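Side-chain contacts in putative uncharacterized protein TCIL3000_10_9440 (Trypanosoma congolense, PDB 5KMX), which is of unknown function but forms the bilobed, extracellular part of a membrane-bound insect-stage surface antigen that has been proposed to act as a sensor: residues Thr44-Val47 against Lys51-Pro54; Val76-Ile79 against Gln83-Thr86. All coordinates share one frame; numbering follows the deposited sequence.

Contact 1 (Thr44-Val47 against Lys51-Pro54)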
loop_
_atom_site.group_PDB
_atom_site.type_symbol
_atom_site.label_atom_id
_atom_site.label_comp_id
_atom_site.label_asym_id
_atom_site.label_seq_id
_atom_site.Cartn_x
_atom_site.Cartn_y
_atom_site.Cartn_z
ATOM N N THR A 44 -0.666 2.129 -16.845
ATOM C CA THR A 44 -1.631 1.105 -17.226
ATOM C C THR A 44 -1.666 -0.046 -16.227
ATOM O O THR A 44 -0.637 -0.440 -15.679
ATOM C CB THR A 44 -1.323 0.536 -18.621
ATOM O OG1 THR A 44 0.025 0.050 -18.658
ATOM C CG2 THR A 44 -1.507 1.606 -19.686
ATOM N N LEU A 45 -2.866 -0.575 -16.001
ATOM C CA LEU A 45 -3.066 -1.720 -15.123
ATOM C C LEU A 45 -3.299 -2.968 -15.972
ATOM O O LEU A 45 -4.320 -3.082 -16.650
ATOM C CB LEU A 45 -4.251 -1.475 -14.186
ATOM C CG LEU A 45 -4.173 -2.029 -12.763
ATOM C CD1 LEU A 45 -3.063 -1.355 -11.972
ATOM C CD2 LEU A 45 -5.514 -1.849 -12.063
ATOM N N ASN A 46 -2.345 -3.895 -15.938
ATOM C CA ASN A 46 -2.413 -5.101 -16.759
ATOM C C ASN A 46 -3.036 -6.279 -16.017
ATOM O O ASN A 46 -2.389 -6.913 -15.184
ATOM C CB ASN A 46 -1.018 -5.484 -17.256
ATOM C CG ASN A 46 -0.686 -4.856 -18.595
ATOM O OD1 ASN A 46 -1.087 -5.361 -19.643
ATOM N ND2 ASN A 46 0.049 -3.749 -18.568
ATOM N N VAL A 47 -4.300 -6.553 -16.329
ATOM C CA VAL A 47 -5.034 -7.671 -15.747
ATOM C C VAL A 47 -5.587 -8.545 -16.877
ATOM O O VAL A 47 -6.107 -8.019 -17.864
ATOM C CB VAL A 47 -6.182 -7.176 -14.830
ATOM C CG1 VAL A 47 -6.983 -6.078 -15.513
ATOM C CG2 VAL A 47 -7.086 -8.327 -14.406
ATOM N N LYS A 51 -8.412 -5.009 -21.845
ATOM C CA LYS A 51 -7.546 -4.070 -22.541
ATOM C C LYS A 51 -6.816 -3.251 -21.483
ATOM O O LYS A 51 -7.260 -3.190 -20.335
ATOM C CB LYS A 51 -8.350 -3.172 -23.483
ATOM C CG LYS A 51 -8.869 -3.891 -24.721
ATOM C CD LYS A 51 -9.717 -2.982 -25.602
ATOM C CE LYS A 51 -11.158 -2.910 -25.118
ATOM N NZ LYS A 51 -12.030 -2.170 -26.075
ATOM N N SER A 52 -5.700 -2.633 -21.858
ATOM C CA SER A 52 -4.885 -1.876 -20.909
ATOM C C SER A 52 -5.722 -0.857 -20.134
ATOM O O SER A 52 -6.317 0.049 -20.715
ATOM C CB SER A 52 -3.740 -1.171 -21.634
ATOM O OG SER A 52 -2.787 -2.107 -22.107
ATOM N N ILE A 53 -5.759 -1.024 -18.815
ATOM C CA ILE A 53 -6.609 -0.208 -17.948
ATOM C C ILE A 53 -5.866 1.026 -17.442
ATOM O O ILE A 53 -4.764 0.907 -16.910
ATOM C CB ILE A 53 -7.106 -1.021 -16.736
ATOM C CG1 ILE A 53 -7.879 -2.252 -17.211
ATOM C CG2 ILE A 53 -7.969 -0.149 -15.818
ATOM C CD1 ILE A 53 -8.313 -3.170 -16.097
ATOM N N PRO A 54 -6.474 2.216 -17.582
ATOM C CA PRO A 54 -5.797 3.443 -17.152
ATOM C C PRO A 54 -5.854 3.675 -15.642
ATOM O O PRO A 54 -6.944 3.730 -15.076
ATOM C CB PRO A 54 -6.571 4.536 -17.887
ATOM C CG PRO A 54 -7.953 3.992 -17.989
ATOM C CD PRO A 54 -7.803 2.501 -18.157
#

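Contact 2 (Val76-Ile79 against Gln83-Thr86)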
loop_
_atom_site.group_PDB
_atom_site.type_symbol
_atom_site.label_atom_id
_atom_site.label_comp_id
_atom_site.label_asym_id
_atom_site.label_seq_id
_atom_site.Cartn_x
_atom_site.Cartn_y
_atom_site.Cartn_z
ATOM N N VAL A 76 2.562 16.764 4.270
ATOM C CA VAL A 76 1.548 17.785 4.037
ATOM C C VAL A 76 1.153 17.771 2.565
ATOM O O VAL A 76 1.990 17.988 1.691
ATOM C CB VAL A 76 2.050 19.187 4.429
ATOM C CG1 VAL A 76 0.918 20.194 4.366
ATOM C CG2 VAL A 76 2.657 19.164 5.827
ATOM N N VAL A 77 -0.125 17.517 2.301
ATOM C CA VAL A 77 -0.614 17.358 0.936
ATOM C C VAL A 77 -1.273 18.639 0.435
ATOM O O VAL A 77 -2.369 18.991 0.868
ATOM C CB VAL A 77 -1.619 16.195 0.836
ATOM C CG1 VAL A 77 -2.042 15.971 -0.612
ATOM C CG2 VAL A 77 -1.012 14.922 1.411
ATOM N N ASN A 78 -0.593 19.322 -0.482
ATOM C CA ASN A 78 -1.111 20.539 -1.097
ATOM C C ASN A 78 -1.253 20.374 -2.607
ATOM O O ASN A 78 -0.450 20.901 -3.379
ATOM C CB ASN A 78 -0.199 21.726 -0.781
ATOM C CG ASN A 78 -0.324 22.190 0.659
ATOM O OD1 ASN A 78 -1.422 22.469 1.140
ATOM N ND2 ASN A 78 0.804 22.267 1.358
ATOM N N ILE A 79 -2.283 19.637 -3.014
ATOM C CA ILE A 79 -2.528 19.337 -4.420
ATOM C C ILE A 79 -3.753 20.097 -4.925
ATOM O O ILE A 79 -4.761 20.197 -4.223
ATOM C CB ILE A 79 -2.736 17.822 -4.633
ATOM C CG1 ILE A 79 -1.500 17.041 -4.176
ATOM C CG2 ILE A 79 -3.051 17.518 -6.090
ATOM C CD1 ILE A 79 -0.223 17.390 -4.925
ATOM N N GLN A 83 -8.713 19.490 -1.279
ATOM C CA GLN A 83 -8.661 20.180 0.001
ATOM C C GLN A 83 -7.467 19.651 0.786
ATOM O O GLN A 83 -7.399 18.456 1.077
ATOM C CB GLN A 83 -9.961 19.985 0.781
ATOM C CG GLN A 83 -11.170 20.655 0.135
ATOM C CD GLN A 83 -12.472 20.411 0.883
ATOM O OE1 GLN A 83 -13.549 20.740 0.386
ATOM N NE2 GLN A 83 -12.381 19.835 2.082
ATOM N N PRO A 84 -6.518 20.538 1.136
ATOM C CA PRO A 84 -5.256 20.056 1.706
ATOM C C PRO A 84 -5.433 19.348 3.041
ATOM O O PRO A 84 -6.402 19.599 3.754
ATOM C CB PRO A 84 -4.434 21.340 1.868
ATOM C CG PRO A 84 -5.450 22.413 2.032
ATOM C CD PRO A 84 -6.584 22.011 1.129
ATOM N N PHE A 85 -4.497 18.459 3.357
ATOM C CA PHE A 85 -4.538 17.709 4.602
ATOM C C PHE A 85 -3.142 17.229 4.965
ATOM O O PHE A 85 -2.220 17.311 4.155
ATOM C CB PHE A 85 -5.502 16.524 4.489
ATOM C CG PHE A 85 -5.091 15.494 3.472
ATOM C CD1 PHE A 85 -5.379 15.672 2.128
ATOM C CD2 PHE A 85 -4.431 14.340 3.863
ATOM C CE1 PHE A 85 -5.009 14.721 1.193
ATOM C CE2 PHE A 85 -4.056 13.387 2.932
ATOM C CZ PHE A 85 -4.347 13.578 1.595
ATOM N N THR A 86 -2.996 16.744 6.194
ATOM C CA THR A 86 -1.730 16.203 6.671
ATOM C C THR A 86 -1.903 14.727 6.993
ATOM O O THR A 86 -2.964 14.310 7.454
ATOM C CB THR A 86 -1.227 16.944 7.925
ATOM O OG1 THR A 86 -1.229 18.356 7.686
ATOM C CG2 THR A 86 0.184 16.494 8.289
#

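Contact 1 (Thr44-Val47 against Lys51-Pro54)
Ile53 O takes one hydrogen bond and a CA-H...O contact from the neighbouring strand. The hydrogen bond comes from Leu45 N, which lies a short 2.6 Å from Ile53 O. The N-H points well at the oxygen, with an angle of 161° at the hydrogen, and it lies in the carbonyl plane. The CA-H...O contact comes from Thr44, whose CA lies 3.2 Å from Ile53 O; it is bent, with 137° at the hydrogen. The return bond of the pair, from Ile53 N to Leu45 O, is weak at 3.3 Å. Leu45 and Ile53 thus form an antiparallel hydrogen-bonded pair. Thr44 and Pro54 follow as a non-hydrogen-bonded pair.

Leu45 and Ile53 send their side chains to the same face of the sheet. They meet at their roots, with Leu45 CB 3.9 Å from Ile53 CB. Further out, Ile53 passes Leu45 O and reaches Val47. CG1 of Ile53 stands beside its backbone N, and the chain then runs on extended (chi2 175°) to put CD1 against Val47 CG1. That methyl-to-methyl distance, Val47 CG1 to Ile53 CD1, is 3.3 Å. This is tight for two carbons, and its exact value is doubtful. Beside Thr44 there is a looser touch, with Thr44 CG2 4.1 Å from Ser52 CB.

The face of Leu45 and Ile53 is covered by two helices. Leu45 packs on Phe209 and Phe212 of helix 208-216, while Ile53 touches Pro208 as well as Phe14 and Val18 of helix 11-20. Ile53 is buried, but much of the rest is exposed. This is the turn end of an antiparallel beta hairpin, formed by strands 36-45 and 53-63, with an apolar face packed on helices from both ends of the chain.

Contact 2 (Val76-Ile79 against Gln83-Thr86)
Val77 lies beside Phe85, and its side chain meets the aromatic ring along its whole length. Val77 CB is 3.6 Å from the backbone atom Phe85 O and also touches ring atom CE1. Val77 CG1 stands anti to the backbone N (chi1 -176°) and rests 3.7 Å from Phe85 CE1. Val77 CG2 reaches farther across the ring, coming to 3.6 Å from Phe85 CZ. Val77 CG2 sits over one face of the Phe85 ring, 3.9 Å from the ring centroid and 23° off the normal. This is a CH-pi contact, offset toward the rim. The ring is brought there by the first torsion of Phe85, which holds CG between its backbone N and carbonyl carbon (chi1 64°). Gln83 O lies at the ring edge, in plane.

The backbones of the two residues also pair. Val77 N gives a straight hydrogen bond of 2.8 Å to Phe85 O, nearly along the C=O axis. The bond back from Phe85 N to Val77 O is weak. Next to this pair, the side-chain oxygen of Asn78 comes up against the proline, with Asn78 OD1 3.3 Å from Pro84 CB.

Val77 also packs on Phe33, and Phe85 on Glu172. Strand 31-33 also pairs with strand 72-79, and Arg32 and Asn78 share a backbone hydrogen bond. Val77 and Phe85 are therefore a hydrogen-bonded cross-strand pair with buried side chains, near the turn of an antiparallel beta hairpin formed by strands 72-79 and 85-100 within a larger mixed sheet.

Contact 1 comes first along the chain and closes before contact 2 opens. Their centres are about 28 Å apart, and their nearest atoms about 17 Å, so they do not touch. Each lies near the turn of a beta hairpin. Both hairpins belong to the same mixed sheet, where strand 31-33 pairs with strand 36-45 of the first and strand 72-79 of the second. The surroundings differ. Contact 1 meets helices 11-20 and 208-216, while contact 2 is flanked by strands 31-33 and 169-172. One sheet thus carries two separate hairpin ends in this bilobed ectodomain.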